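Adenylation domain (Streptomyces sp., PDB 5N9X) is an adenylation domain of the ANL superfamily of AMP-binding enzymes, modelled with adenosine-5'-triphosphate and threonine bound. Local coordinates at residues A108-V111 with T112-V116; L205-S208 with M209-F213; A236-P239 with V240-A243; T259-G262 with A263-A267. All coordinates share one frame; numbering follows the deposited sequence.

Contact 1 (A108-V111 with T112-V116); sequences AFIV and TDSQV
One face of the Phe109 ring is met by the methylene of Asp113, a CH-pi contact at the C-terminal end of helix 104-114. Asp113 CB lies 4.2 Å from the centroid of the Phe109 ring and only 20° off the ring normal, displaced toward the rim on the side of CE2 and CZ. The two side chains, one helical turn apart, run side by side in the same direction, and the carboxylate plane is only 11° from that of the ring. Both CG atoms stand anti to their backbone N, which accounts for the shared direction. The polar end of Asp113 is held from outside: OD1 forms a salt bridge with Arg378, and OD2 is hydrogen-bonded to Tyr166 of strand 161-167, so the rotation of the carboxylate is fixed on both oxygens.

Under these side chains run the i to i+4 backbone bonds, with Asp113 N 2.7 Å from Phe109 O. At Thr112 the hydroxyl supplements a weak backbone bond: OG1 donates to Ala108 O at 3.0 Å, nearly along the C=O axis. The helix then stops. Gln115 leaves helical geometry with positive phi, and its N makes weak bonds to Val111 O and Thr112 O. Val116 folds back so that its CG2 lies 4.3 Å from Val111 CG1. Ile110 O is gripped twice by Ser114, by N at 2.8 Å and by OG at 2.6 Å, the hydroxyl coming from above the carbonyl plane, 36° out of it.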
ATOM      1  N   ALA A 108       2.198 -17.742 -11.296  1.00 27.43           N
ATOM      2  CA  ALA A 108       2.205 -19.193 -11.191  1.00 30.94           C
ATOM      3  C   ALA A 108       2.344 -19.648  -9.757  1.00 24.03           C
ATOM      4  O   ALA A 108       1.698 -20.595  -9.354  1.00 19.40           O
ATOM      5  CB  ALA A 108       3.313 -19.775 -12.036  1.00 36.86           C
ATOM      6  N   PHE A 109       3.174 -18.949  -8.983  1.00 30.09           N
ATOM      7  CA  PHE A 109       3.374 -19.315  -7.591  1.00 24.26           C
ATOM      8  C   PHE A 109       2.184 -19.000  -6.718  1.00 28.67           C
ATOM      9  O   PHE A 109       1.798 -19.813  -5.878  1.00 29.88           O
ATOM     10  CB  PHE A 109       4.579 -18.619  -6.989  1.00 37.03           C
ATOM     11  CG  PHE A 109       4.685 -18.827  -5.505  1.00 39.28           C
ATOM     12  CD1 PHE A 109       5.114 -20.048  -5.003  1.00 34.93           C
ATOM     13  CD2 PHE A 109       4.330 -17.821  -4.616  1.00 30.23           C
ATOM     14  CE1 PHE A 109       5.200 -20.259  -3.643  1.00 31.76           C
ATOM     15  CE2 PHE A 109       4.412 -18.026  -3.255  1.00 36.49           C
ATOM     16  CZ  PHE A 109       4.853 -19.247  -2.770  1.00 36.38           C
ATOM     17  N   ILE A 110       1.650 -17.792  -6.890  1.00 22.75           N
ATOM     18  CA  ILE A 110       0.493 -17.335  -6.139  1.00 20.58           C
ATOM     19  C   ILE A 110      -0.741 -18.158  -6.479  1.00 23.39           C
ATOM     20  O   ILE A 110      -1.487 -18.551  -5.576  1.00 31.75           O
ATOM     21  CB  ILE A 110       0.190 -15.833  -6.409  1.00 28.76           C
ATOM     22  CG1 ILE A 110       1.239 -14.948  -5.742  1.00 26.25           C
ATOM     23  CG2 ILE A 110      -1.199 -15.458  -5.915  1.00 21.32           C
ATOM     24  CD1 ILE A 110       1.383 -13.629  -6.411  1.00 30.61           C
ATOM     25  N   VAL A 111      -0.959 -18.420  -7.769  1.00 20.52           N
ATOM     26  CA  VAL A 111      -2.077 -19.261  -8.193  1.00 26.66           C
ATOM     27  C   VAL A 111      -2.069 -20.583  -7.417  1.00 30.14           C
ATOM     28  O   VAL A 111      -3.101 -21.001  -6.871  1.00 27.64           O
ATOM     29  CB  VAL A 111      -2.054 -19.563  -9.711  1.00 32.13           C
ATOM     30  CG1 VAL A 111      -3.034 -20.703 -10.035  1.00 24.40           C
ATOM     31  CG2 VAL A 111      -2.371 -18.314 -10.521  1.00 24.18           C
ATOM     32  N   THR A 112      -0.900 -21.218  -7.348  1.00 25.08           N
ATOM     33  CA  THR A 112      -0.750 -22.483  -6.615  1.00 30.59           C
ATOM     34  C   THR A 112      -0.759 -22.308  -5.086  1.00 33.94           C
ATOM     35  O   THR A 112      -1.404 -23.091  -4.382  1.00 36.01           O
ATOM     36  CB  THR A 112       0.549 -23.213  -7.015  1.00 26.37           C
ATOM     37  OG1 THR A 112       0.672 -23.238  -8.445  1.00 25.15           O
ATOM     38  CG2 THR A 112       0.562 -24.617  -6.473  1.00 21.11           C
ATOM     39  N   ASP A 113      -0.059 -21.294  -4.570  1.00 29.00           N
ATOM     40  CA  ASP A 113      -0.029 -21.072  -3.118  1.00 29.00           C
ATOM     41  C   ASP A 113      -1.417 -20.761  -2.562  1.00 32.98           C
ATOM     42  O   ASP A 113      -1.792 -21.234  -1.494  1.00 36.44           O
ATOM     43  CB  ASP A 113       0.943 -19.936  -2.745  1.00 36.73           C
ATOM     44  CG  ASP A 113       1.205 -19.851  -1.236  1.00 33.09           C
ATOM     45  OD1 ASP A 113       1.752 -20.819  -0.668  1.00 31.73           O
ATOM     46  OD2 ASP A 113       0.879 -18.813  -0.622  1.00 34.80           O
ATOM     47  N   SER A 114      -2.187 -19.964  -3.282  1.00 25.14           N
ATOM     48  CA  SER A 114      -3.481 -19.573  -2.768  1.00 32.03           C
ATOM     49  C   SER A 114      -4.563 -20.603  -3.087  1.00 32.91           C
ATOM     50  O   SER A 114      -5.660 -20.561  -2.517  1.00 26.23           O
ATOM     51  CB  SER A 114      -3.869 -18.200  -3.311  1.00 21.05           C
ATOM     52  OG  SER A 114      -3.909 -18.224  -4.717  1.00 23.21           O
ATOM     53  N   GLN A 115      -4.245 -21.533  -3.979  1.00 28.73           N
ATOM     54  CA  GLN A 115      -5.188 -22.590  -4.351  1.00 37.27           C
ATOM     55  C   GLN A 115      -6.523 -22.001  -4.778  1.00 34.18           C
ATOM     56  O   GLN A 115      -7.552 -22.242  -4.139  1.00 32.96           O
ATOM     57  CB  GLN A 115      -5.416 -23.580  -3.188  1.00 36.12           C
ATOM     58  CG  GLN A 115      -4.166 -24.045  -2.416  1.00 34.74           C
ATOM     59  CD  GLN A 115      -4.507 -24.525  -1.001  1.00 40.88           C
ATOM     60  OE1 GLN A 115      -4.557 -23.731  -0.058  1.00 45.65           O
ATOM     61  NE2 GLN A 115      -4.749 -25.826  -0.854  1.00 42.71           N
ATOM     62  N   VAL A 116      -6.523 -21.206  -5.838  1.00 32.36           N
ATOM     63  CA  VAL A 116      -7.791 -20.644  -6.281  1.00 38.20           C
ATOM     64  C   VAL A 116      -8.608 -21.675  -7.071  1.00 27.69           C
ATOM     65  O   VAL A 116      -8.058 -22.449  -7.836  1.00 24.16           O
ATOM     66  CB  VAL A 116      -7.587 -19.355  -7.120  1.00 30.45           C
ATOM     67  CG1 VAL A 116      -6.859 -18.309  -6.300  1.00 28.46           C
ATOM     68  CG2 VAL A 116      -6.817 -19.657  -8.383  1.00 28.39           C
TER

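Contact 2 (L205-S208 with M209-F213); sequences LFHS and MAFDF. With THR (threonine), chain C.
His207 lays one face of its imidazole against Phe213, whose CD2 is 3.5 Å from His207 CE1. The two rings are inclined at 31° with centroids 4.7 Å apart, an oblique pairing. Phe206 CD1 lies over the opposite face of the imidazole; Phe211 brings its edge to His207 CD2, the planes at 69°. Another part of the Phe211 rim, CE1 and CZ, meets the bound threonine, with Phe211 CE1 3.3 Å from the ligand O.

Threonine is thus held by three consecutive residues of its pocket. Its CG2 sits over the centre of the Phe213 ring, 3.4 Å above the plane, while its N donates to Asp212 OD1 at 2.7 Å. The threonine is also hydrogen-bonded to Lys515 NZ and Val318 O.

Between His207 and Phe213 the chain makes a type I beta turn from Ser208 to Phe211, closed by Phe211 N to Ser208 O (3.0 Å). The Ser208 hydroxyl, with OG anti to the backbone N (chi1 163°), accepts from Ala210 N at 3.0 Å and also pairs with Asp99. His207 ND1 is hydrogen-bonded to Glu217, which, with the rings on both faces, should restrict rotation of the imidazole. The turn therefore bridges strand 202-205 and helix 213-222, with Phe213 also touching Asn255 of strand 253-256.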
ATOM      1  N   LEU A 205      -8.378   5.989  -8.216  1.00 15.10           N
ATOM      2  CA  LEU A 205      -7.757   4.668  -8.103  1.00 15.91           C
ATOM      3  C   LEU A 205      -6.355   4.735  -8.749  1.00 20.36           C
ATOM      4  O   LEU A 205      -6.161   4.441  -9.933  1.00 14.18           O
ATOM      5  CB  LEU A 205      -8.627   3.569  -8.727  1.00 13.48           C
ATOM      6  CG  LEU A 205      -8.014   2.157  -8.676  1.00 14.47           C
ATOM      7  CD1 LEU A 205      -8.123   1.618  -7.285  1.00 11.38           C
ATOM      8  CD2 LEU A 205      -8.729   1.198  -9.628  1.00  9.77           C
ATOM      9  N   PHE A 206      -5.387   5.170  -7.951  1.00 15.21           N
ATOM     10  CA  PHE A 206      -4.025   5.307  -8.419  1.00 17.07           C
ATOM     11  C   PHE A 206      -3.227   3.988  -8.327  1.00 18.51           C
ATOM     12  O   PHE A 206      -2.290   3.773  -9.093  1.00 15.78           O
ATOM     13  CB  PHE A 206      -3.331   6.436  -7.632  1.00 17.83           C
ATOM     14  CG  PHE A 206      -1.936   6.749  -8.104  1.00 25.00           C
ATOM     15  CD1 PHE A 206      -0.847   6.027  -7.626  1.00 23.22           C
ATOM     16  CD2 PHE A 206      -1.712   7.736  -9.051  1.00 28.92           C
ATOM     17  CE1 PHE A 206       0.438   6.304  -8.064  1.00 23.67           C
ATOM     18  CE2 PHE A 206      -0.423   8.018  -9.496  1.00 21.74           C
ATOM     19  CZ  PHE A 206       0.646   7.302  -9.000  1.00 23.78           C
ATOM     20  N   HIS A 207      -3.614   3.101  -7.417  1.00 14.49           N
ATOM     21  CA  HIS A 207      -2.757   1.962  -7.081  1.00 20.31           C
ATOM     22  C   HIS A 207      -3.214   0.593  -7.619  1.00 18.06           C
ATOM     23  O   HIS A 207      -4.391   0.373  -7.888  1.00 14.41           O
ATOM     24  CB  HIS A 207      -2.587   1.874  -5.552  1.00 14.37           C
ATOM     25  CG  HIS A 207      -1.854   3.035  -4.960  1.00 14.06           C
ATOM     26  ND1 HIS A 207      -2.490   4.166  -4.485  1.00 17.73           N
ATOM     27  CD2 HIS A 207      -0.533   3.251  -4.786  1.00 13.12           C
ATOM     28  CE1 HIS A 207      -1.589   5.012  -4.023  1.00 14.11           C
ATOM     29  NE2 HIS A 207      -0.394   4.480  -4.187  1.00 16.02           N
ATOM     30  N   SER A 208      -2.253  -0.316  -7.767  1.00 17.07           N
ATOM     31  CA  SER A 208      -2.517  -1.649  -8.303  1.00 14.12           C
ATOM     32  C   SER A 208      -3.548  -2.385  -7.479  1.00 14.59           C
ATOM     33  O   SER A 208      -3.583  -2.246  -6.258  1.00 17.52           O
ATOM     34  CB  SER A 208      -1.236  -2.472  -8.354  1.00 16.54           C
ATOM     35  OG  SER A 208      -1.548  -3.836  -8.501  1.00 17.80           O
ATOM     36  N   MET A 209      -4.398  -3.175  -8.115  1.00 11.50           N
ATOM     37  CA  MET A 209      -5.377  -3.880  -7.306  1.00 16.96           C
ATOM     38  C   MET A 209      -4.714  -4.962  -6.429  1.00 13.25           C
ATOM     39  O   MET A 209      -5.323  -5.441  -5.470  1.00 10.15           O
ATOM     40  CB  MET A 209      -6.487  -4.442  -8.190  1.00 18.74           C
ATOM     41  CG  MET A 209      -7.439  -3.331  -8.644  1.00 19.48           C
ATOM     42  SD  MET A 209      -8.994  -3.957  -9.278  1.00 21.98           S
ATOM     43  CE  MET A 209      -9.467  -4.961  -7.861  1.00 15.02           C
ATOM     44  N   ALA A 210      -3.444  -5.269  -6.717  1.00 11.21           N
ATOM     45  CA  ALA A 210      -2.654  -6.202  -5.900  1.00 25.59           C
ATOM     46  C   ALA A 210      -1.820  -5.496  -4.810  1.00 23.35           C
ATOM     47  O   ALA A 210      -0.922  -6.098  -4.224  1.00 25.19           O
ATOM     48  CB  ALA A 210      -1.747  -7.038  -6.784  1.00 19.56           C
ATOM     49  N   PHE A 211      -2.118  -4.219  -4.578  1.00 19.80           N
ATOM     50  CA  PHE A 211      -1.567  -3.432  -3.470  1.00 14.99           C
ATOM     51  C   PHE A 211      -2.729  -2.944  -2.592  1.00 13.38           C
ATOM     52  O   PHE A 211      -3.707  -2.373  -3.095  1.00 13.96           O
ATOM     53  CB  PHE A 211      -0.725  -2.279  -4.025  1.00 12.23           C
ATOM     54  CG  PHE A 211      -0.124  -1.396  -2.981  1.00 12.91           C
ATOM     55  CD1 PHE A 211       0.354  -1.922  -1.783  1.00 17.35           C
ATOM     56  CD2 PHE A 211       0.042  -0.034  -3.234  1.00 12.70           C
ATOM     57  CE1 PHE A 211       0.931  -1.097  -0.825  1.00 12.93           C
ATOM     58  CE2 PHE A 211       0.625   0.794  -2.300  1.00 13.13           C
ATOM     59  CZ  PHE A 211       1.070   0.268  -1.085  1.00 17.12           C
ATOM     60  N   ASP A 212      -2.648  -3.193  -1.291  1.00 12.38           N
ATOM     61  CA  ASP A 212      -3.832  -3.036  -0.466  1.00 13.63           C
ATOM     62  C   ASP A 212      -4.280  -1.555  -0.298  1.00 10.92           C
ATOM     63  O   ASP A 212      -5.364  -1.276   0.204  1.00 13.82           O
ATOM     64  CB  ASP A 212      -3.622  -3.757   0.879  1.00 11.11           C
ATOM     65  CG  ASP A 212      -2.810  -2.956   1.879  1.00 20.91           C
ATOM     66  OD1 ASP A 212      -2.119  -1.976   1.511  1.00 14.43           O
ATOM     67  OD2 ASP A 212      -2.886  -3.320   3.072  1.00 17.96           O
ATOM     68  N   PHE A 213      -3.476  -0.624  -0.795  1.00 11.82           N
ATOM     69  CA  PHE A 213      -3.805   0.797  -0.777  1.00 12.68           C
ATOM     70  C   PHE A 213      -4.990   1.059  -1.746  1.00 14.47           C
ATOM     71  O   PHE A 213      -5.734   2.030  -1.593  1.00 12.15           O
ATOM     72  CB  PHE A 213      -2.508   1.588  -1.098  1.00 10.56           C
ATOM     73  CG  PHE A 213      -2.472   2.996  -0.550  1.00 12.88           C
ATOM     74  CD1 PHE A 213      -3.441   3.421   0.335  1.00 14.68           C
ATOM     75  CD2 PHE A 213      -1.341   3.807  -0.733  1.00 15.48           C
ATOM     76  CE1 PHE A 213      -3.397   4.683   0.893  1.00 14.50           C
ATOM     77  CE2 PHE A 213      -1.258   5.092  -0.134  1.00 11.81           C
ATOM     78  CZ  PHE A 213      -2.296   5.527   0.669  1.00 11.76           C
TER
HETATM   79  N   THR C 601      -0.735  -0.860   3.479  1.00 16.63           N
HETATM   80  CA  THR C 601       0.165  -0.127   2.577  1.00 26.72           C
HETATM   81  C   THR C 601       1.530  -0.729   2.748  1.00 28.26           C
HETATM   82  O   THR C 601       2.534  -0.502   2.044  1.00 20.35           O
HETATM   83  CB  THR C 601       0.241   1.387   2.888  1.00 23.24           C
HETATM   84  OG1 THR C 601       0.464   1.587   4.299  1.00 19.43           O
HETATM   85  CG2 THR C 601      -1.041   2.084   2.451  1.00 14.32           C
HETATM   86  OXT THR C 601       1.573  -1.482   3.711  1.00 28.08           O

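Contact 3 (A236-P239 with V240-A243); sequences ARTP and VETA
The backbone passes from the extended residues Arg237 and Thr238 into helix 239-248 at Pro239, and a capping box closes this N terminus. Thr238 is the N-cap, and Glu241 its partner three residues on. The first helical turns are set by Thr242 N to Thr238 O and by Ala243 N to Pro239 O, the latter 2.7 Å long and almost straight at 177°.

In the box, Glu241 reaches back across the Thr238 side chain, its own chain bent at chi2. Its OE1 accepts from Thr238 N at 2.6 Å, on the anti side of the carboxylate and somewhat out of its plane. The reciprocal bond, Glu241 N to Thr238 OG1, is weak at 3.4 Å. It is possible because OG1 stands between the backbone N and the carbonyl carbon (chi1 40°), where it also gives a weak bond to the same OE1. One carboxylate oxygen thereby gathers both the N-H and the hydroxyl of the cap residue.

Arg237 runs across Thr242 at about a right angle, bringing its CD 3.4 Å from Thr242 OG1. Val240 and Ala243 pack on helix 258-271, against Ala267 and Leu264 among others. Thr238 O takes two bonds from Thr242, which arrive from opposite faces of the carbonyl plane: N at 3.1 Å and OG1 at 3.0 Å.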
ATOM      1  N   ALA A 236       3.155   5.058 -20.281  1.00 51.78           N
ATOM      2  CA  ALA A 236       3.827   6.224 -20.842  1.00 56.93           C
ATOM      3  C   ALA A 236       3.170   7.524 -20.365  1.00 58.38           C
ATOM      4  O   ALA A 236       3.554   8.624 -20.793  1.00 50.26           O
ATOM      5  CB  ALA A 236       3.833   6.155 -22.367  1.00 51.41           C
ATOM      6  N   ARG A 237       2.176   7.399 -19.485  1.00 56.64           N
ATOM      7  CA  ARG A 237       1.602   8.575 -18.843  1.00 48.46           C
ATOM      8  C   ARG A 237       2.650   9.167 -17.908  1.00 41.95           C
ATOM      9  O   ARG A 237       3.309   8.442 -17.160  1.00 45.28           O
ATOM     10  CB  ARG A 237       0.311   8.237 -18.088  1.00 45.78           C
ATOM     11  CG  ARG A 237       0.053   9.110 -16.859  1.00 51.23           C
ATOM     12  CD  ARG A 237      -1.347   8.897 -16.313  1.00 48.31           C
ATOM     13  NE  ARG A 237      -1.750   7.510 -16.472  1.00 51.44           N
ATOM     14  CZ  ARG A 237      -2.853   7.120 -17.098  1.00 54.30           C
ATOM     15  NH1 ARG A 237      -3.681   8.011 -17.633  1.00 56.98           N
ATOM     16  NH2 ARG A 237      -3.121   5.832 -17.198  1.00 56.50           N
ATOM     17  N   THR A 238       2.824  10.480 -17.982  1.00 40.38           N
ATOM     18  CA  THR A 238       3.795  11.184 -17.156  1.00 35.11           C
ATOM     19  C   THR A 238       3.151  11.594 -15.838  1.00 34.42           C
ATOM     20  O   THR A 238       1.924  11.522 -15.707  1.00 40.86           O
ATOM     21  CB  THR A 238       4.345  12.418 -17.893  1.00 36.01           C
ATOM     22  OG1 THR A 238       3.277  13.067 -18.599  1.00 37.29           O
ATOM     23  CG2 THR A 238       5.410  12.000 -18.890  1.00 33.99           C
ATOM     24  N   PRO A 239       3.969  11.992 -14.845  1.00 31.67           N
ATOM     25  CA  PRO A 239       3.409  12.621 -13.648  1.00 30.84           C
ATOM     26  C   PRO A 239       2.586  13.842 -14.016  1.00 26.79           C
ATOM     27  O   PRO A 239       1.580  14.139 -13.371  1.00 22.82           O
ATOM     28  CB  PRO A 239       4.649  13.035 -12.854  1.00 27.70           C
ATOM     29  CG  PRO A 239       5.664  12.046 -13.244  1.00 26.52           C
ATOM     30  CD  PRO A 239       5.425  11.812 -14.716  1.00 25.71           C
ATOM     31  N   VAL A 240       3.035  14.537 -15.056  1.00 27.24           N
ATOM     32  CA  VAL A 240       2.380  15.743 -15.528  1.00 28.67           C
ATOM     33  C   VAL A 240       0.955  15.432 -16.005  1.00 31.44           C
ATOM     34  O   VAL A 240       0.015  16.177 -15.711  1.00 25.79           O
ATOM     35  CB  VAL A 240       3.203  16.407 -16.654  1.00 32.40           C
ATOM     36  CG1 VAL A 240       2.507  17.654 -17.175  1.00 25.93           C
ATOM     37  CG2 VAL A 240       4.609  16.750 -16.148  1.00 33.81           C
ATOM     38  N   GLU A 241       0.799  14.317 -16.716  1.00 32.29           N
ATOM     39  CA  GLU A 241      -0.519  13.869 -17.169  1.00 31.56           C
ATOM     40  C   GLU A 241      -1.387  13.444 -15.987  1.00 26.97           C
ATOM     41  O   GLU A 241      -2.596  13.659 -15.963  1.00 27.28           O
ATOM     42  CB  GLU A 241      -0.374  12.718 -18.168  1.00 34.18           C
ATOM     43  CG  GLU A 241      -0.307  13.166 -19.625  1.00 42.62           C
ATOM     44  CD  GLU A 241       0.776  12.452 -20.418  1.00 42.45           C
ATOM     45  OE1 GLU A 241       1.330  11.446 -19.922  1.00 45.75           O
ATOM     46  OE2 GLU A 241       1.066  12.892 -21.549  1.00 36.57           O
ATOM     47  N   THR A 242      -0.748  12.823 -15.011  1.00 30.44           N
ATOM     48  CA  THR A 242      -1.409  12.381 -13.804  1.00 26.15           C
ATOM     49  C   THR A 242      -1.948  13.598 -13.074  1.00 28.11           C
ATOM     50  O   THR A 242      -3.131  13.670 -12.718  1.00 26.19           O
ATOM     51  CB  THR A 242      -0.426  11.599 -12.913  1.00 31.25           C
ATOM     52  OG1 THR A 242       0.005  10.429 -13.616  1.00 27.84           O
ATOM     53  CG2 THR A 242      -1.053  11.231 -11.571  1.00 20.43           C
ATOM     54  N   ALA A 243      -1.065  14.560 -12.855  1.00 26.25           N
ATOM     55  CA  ALA A 243      -1.481  15.840 -12.305  1.00 31.01           C
ATOM     56  C   ALA A 243      -2.681  16.421 -13.076  1.00 21.41           C
ATOM     57  O   ALA A 243      -3.633  16.896 -12.472  1.00 19.64           O
ATOM     58  CB  ALA A 243      -0.311  16.819 -12.306  1.00 19.28           C
TER

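Contact 4 (T259-G262 with A263-A267); sequences TAFG and ALTTA
Residues 259-267 form regular alpha-helix within helix 258-271, the helical arm of a beta-alpha-beta unit between strands 253-256 and 280-284, with Leu264 N 2.9 Å from Ala260 O as a sample of its i to i+4 bonding. The principal side-chain meeting is between Phe261 and Thr265, one turn apart. Thr265 OG1 stands over the centre of the Phe261 ring, 3.3 Å above its plane, nearest to CE2 and CZ at 3.4 Å. With CG anti to the backbone N (chi1 173°), the ring is swung beside its own carbonyl carbon, placing its face next to the Thr265 hydroxyl.

That hydroxyl is committed to the backbone: Thr265 OG1 donates to Phe261 O at 2.7 Å. Thr265 N reaches Phe261 O at 2.8 Å from the opposite face of the carbonyl plane, so both the N-H and the hydroxyl of this buried threonine find their acceptor within the helix. Around the pair, Phe261 meets Phe283 edge-to-face, and Trp296 of helix 290-300 touches both Phe261 and Thr265.

Thr266 repeats the scheme on an exposed side of the helix. Its N and OG1 approach Gly262 O from opposite faces, at 3.2 Å and 3.1 Å respectively.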
ATOM      1  N   THR A 259       7.073   8.727  -2.422  1.00 10.11           N
ATOM      2  CA  THR A 259       7.793   8.742  -3.697  1.00 13.29           C
ATOM      3  C   THR A 259       6.932   9.270  -4.843  1.00 17.23           C
ATOM      4  O   THR A 259       7.370  10.116  -5.631  1.00 25.87           O
ATOM      5  CB  THR A 259       8.294   7.322  -4.066  1.00 21.50           C
ATOM      6  OG1 THR A 259       9.160   6.857  -3.031  1.00 22.00           O
ATOM      7  CG2 THR A 259       9.033   7.308  -5.413  1.00 13.45           C
ATOM      8  N   ALA A 260       5.701   8.773  -4.922  1.00 14.97           N
ATOM      9  CA  ALA A 260       4.752   9.187  -5.946  1.00 12.32           C
ATOM     10  C   ALA A 260       4.387  10.670  -5.816  1.00 16.93           C
ATOM     11  O   ALA A 260       4.301  11.384  -6.821  1.00 16.29           O
ATOM     12  CB  ALA A 260       3.496   8.316  -5.876  1.00 10.61           C
ATOM     13  N   PHE A 261       4.164  11.110  -4.578  1.00 11.22           N
ATOM     14  CA  PHE A 261       3.801  12.488  -4.278  1.00 18.04           C
ATOM     15  C   PHE A 261       4.946  13.485  -4.567  1.00 19.39           C
ATOM     16  O   PHE A 261       4.703  14.593  -5.012  1.00 16.75           O
ATOM     17  CB  PHE A 261       3.350  12.599  -2.811  1.00 15.31           C
ATOM     18  CG  PHE A 261       3.117  14.006  -2.347  1.00 17.52           C
ATOM     19  CD1 PHE A 261       1.899  14.639  -2.592  1.00 16.27           C
ATOM     20  CD2 PHE A 261       4.108  14.697  -1.651  1.00 15.95           C
ATOM     21  CE1 PHE A 261       1.668  15.950  -2.169  1.00 12.52           C
ATOM     22  CE2 PHE A 261       3.897  16.000  -1.230  1.00 21.98           C
ATOM     23  CZ  PHE A 261       2.661  16.635  -1.496  1.00 19.36           C
ATOM     24  N   GLY A 262       6.190  13.099  -4.303  1.00 22.55           N
ATOM     25  CA  GLY A 262       7.302  13.975  -4.619  1.00 14.73           C
ATOM     26  C   GLY A 262       7.312  14.284  -6.110  1.00 15.42           C
ATOM     27  O   GLY A 262       7.419  15.431  -6.528  1.00 18.22           O
ATOM     28  N   ALA A 263       7.184  13.245  -6.922  1.00 17.55           N
ATOM     29  CA  ALA A 263       7.165  13.411  -8.365  1.00 18.44           C
ATOM     30  C   ALA A 263       5.899  14.157  -8.846  1.00 23.96           C
ATOM     31  O   ALA A 263       5.946  14.930  -9.803  1.00 19.75           O
ATOM     32  CB  ALA A 263       7.274  12.064  -9.024  1.00 13.90           C
ATOM     33  N   LEU A 264       4.770  13.909  -8.188  1.00 16.75           N
ATOM     34  CA  LEU A 264       3.559  14.635  -8.491  1.00 16.92           C
ATOM     35  C   LEU A 264       3.750  16.146  -8.245  1.00 20.14           C
ATOM     36  O   LEU A 264       3.372  16.999  -9.058  1.00 21.67           O
ATOM     37  CB  LEU A 264       2.410  14.094  -7.646  1.00 17.12           C
ATOM     38  CG  LEU A 264       1.066  14.786  -7.869  1.00 27.32           C
ATOM     39  CD1 LEU A 264       0.763  14.839  -9.361  1.00 22.96           C
ATOM     40  CD2 LEU A 264      -0.043  14.066  -7.117  1.00 19.99           C
ATOM     41  N   THR A 265       4.339  16.459  -7.106  1.00 16.66           N
ATOM     42  CA  THR A 265       4.563  17.829  -6.704  1.00 22.39           C
ATOM     43  C   THR A 265       5.439  18.594  -7.677  1.00 26.36           C
ATOM     44  O   THR A 265       5.197  19.775  -7.933  1.00 27.80           O
ATOM     45  CB  THR A 265       5.190  17.876  -5.311  1.00 15.80           C
ATOM     46  OG1 THR A 265       4.332  17.170  -4.408  1.00 21.55           O
ATOM     47  CG2 THR A 265       5.377  19.317  -4.845  1.00 15.65           C
ATOM     48  N   THR A 266       6.460  17.923  -8.201  1.00 19.64           N
ATOM     49  CA  THR A 266       7.354  18.538  -9.155  1.00 23.36           C
ATOM     50  C   THR A 266       6.557  18.993 -10.358  1.00 24.70           C
ATOM     51  O   THR A 266       6.698  20.125 -10.827  1.00 19.82           O
ATOM     52  CB  THR A 266       8.454  17.572  -9.596  1.00 29.37           C
ATOM     53  OG1 THR A 266       9.207  17.149  -8.451  1.00 25.94           O
ATOM     54  CG2 THR A 266       9.375  18.235 -10.604  1.00 16.32           C
ATOM     55  N   ALA A 267       5.697  18.095 -10.821  1.00 24.15           N
ATOM     56  CA  ALA A 267       4.860  18.313 -11.983  1.00 17.63           C
ATOM     57  C   ALA A 267       3.799  19.406 -11.758  1.00 21.07           C
ATOM     58  O   ALA A 267       3.580  20.250 -12.620  1.00 18.84           O
ATOM     59  CB  ALA A 267       4.203  17.003 -12.380  1.00 20.11           C
TER

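The four contacts follow one another along the chain without nesting or crossing, and each is local. Contact 1 ends helix 104-114 and stands apart, its nearest atoms about 7 Å from contact 2, about 23 Å from contact 3 and about 22 Å from contact 4. Contact 2 closes a beta turn between strand 202-205 and helix 213-222. Contact 3 closes the turn that starts helix 239-248, and contact 4 lies within helix 258-271. The last three touch: Phe206 of contact 2 packs through CE2 on Thr242 CG2 (3.9 Å) and through CE1 on Ala260 CB (4.3 Å). Contacts 3 and 4 join the two helices, with Ala243 CB 3.7 Å from Leu264 CD1.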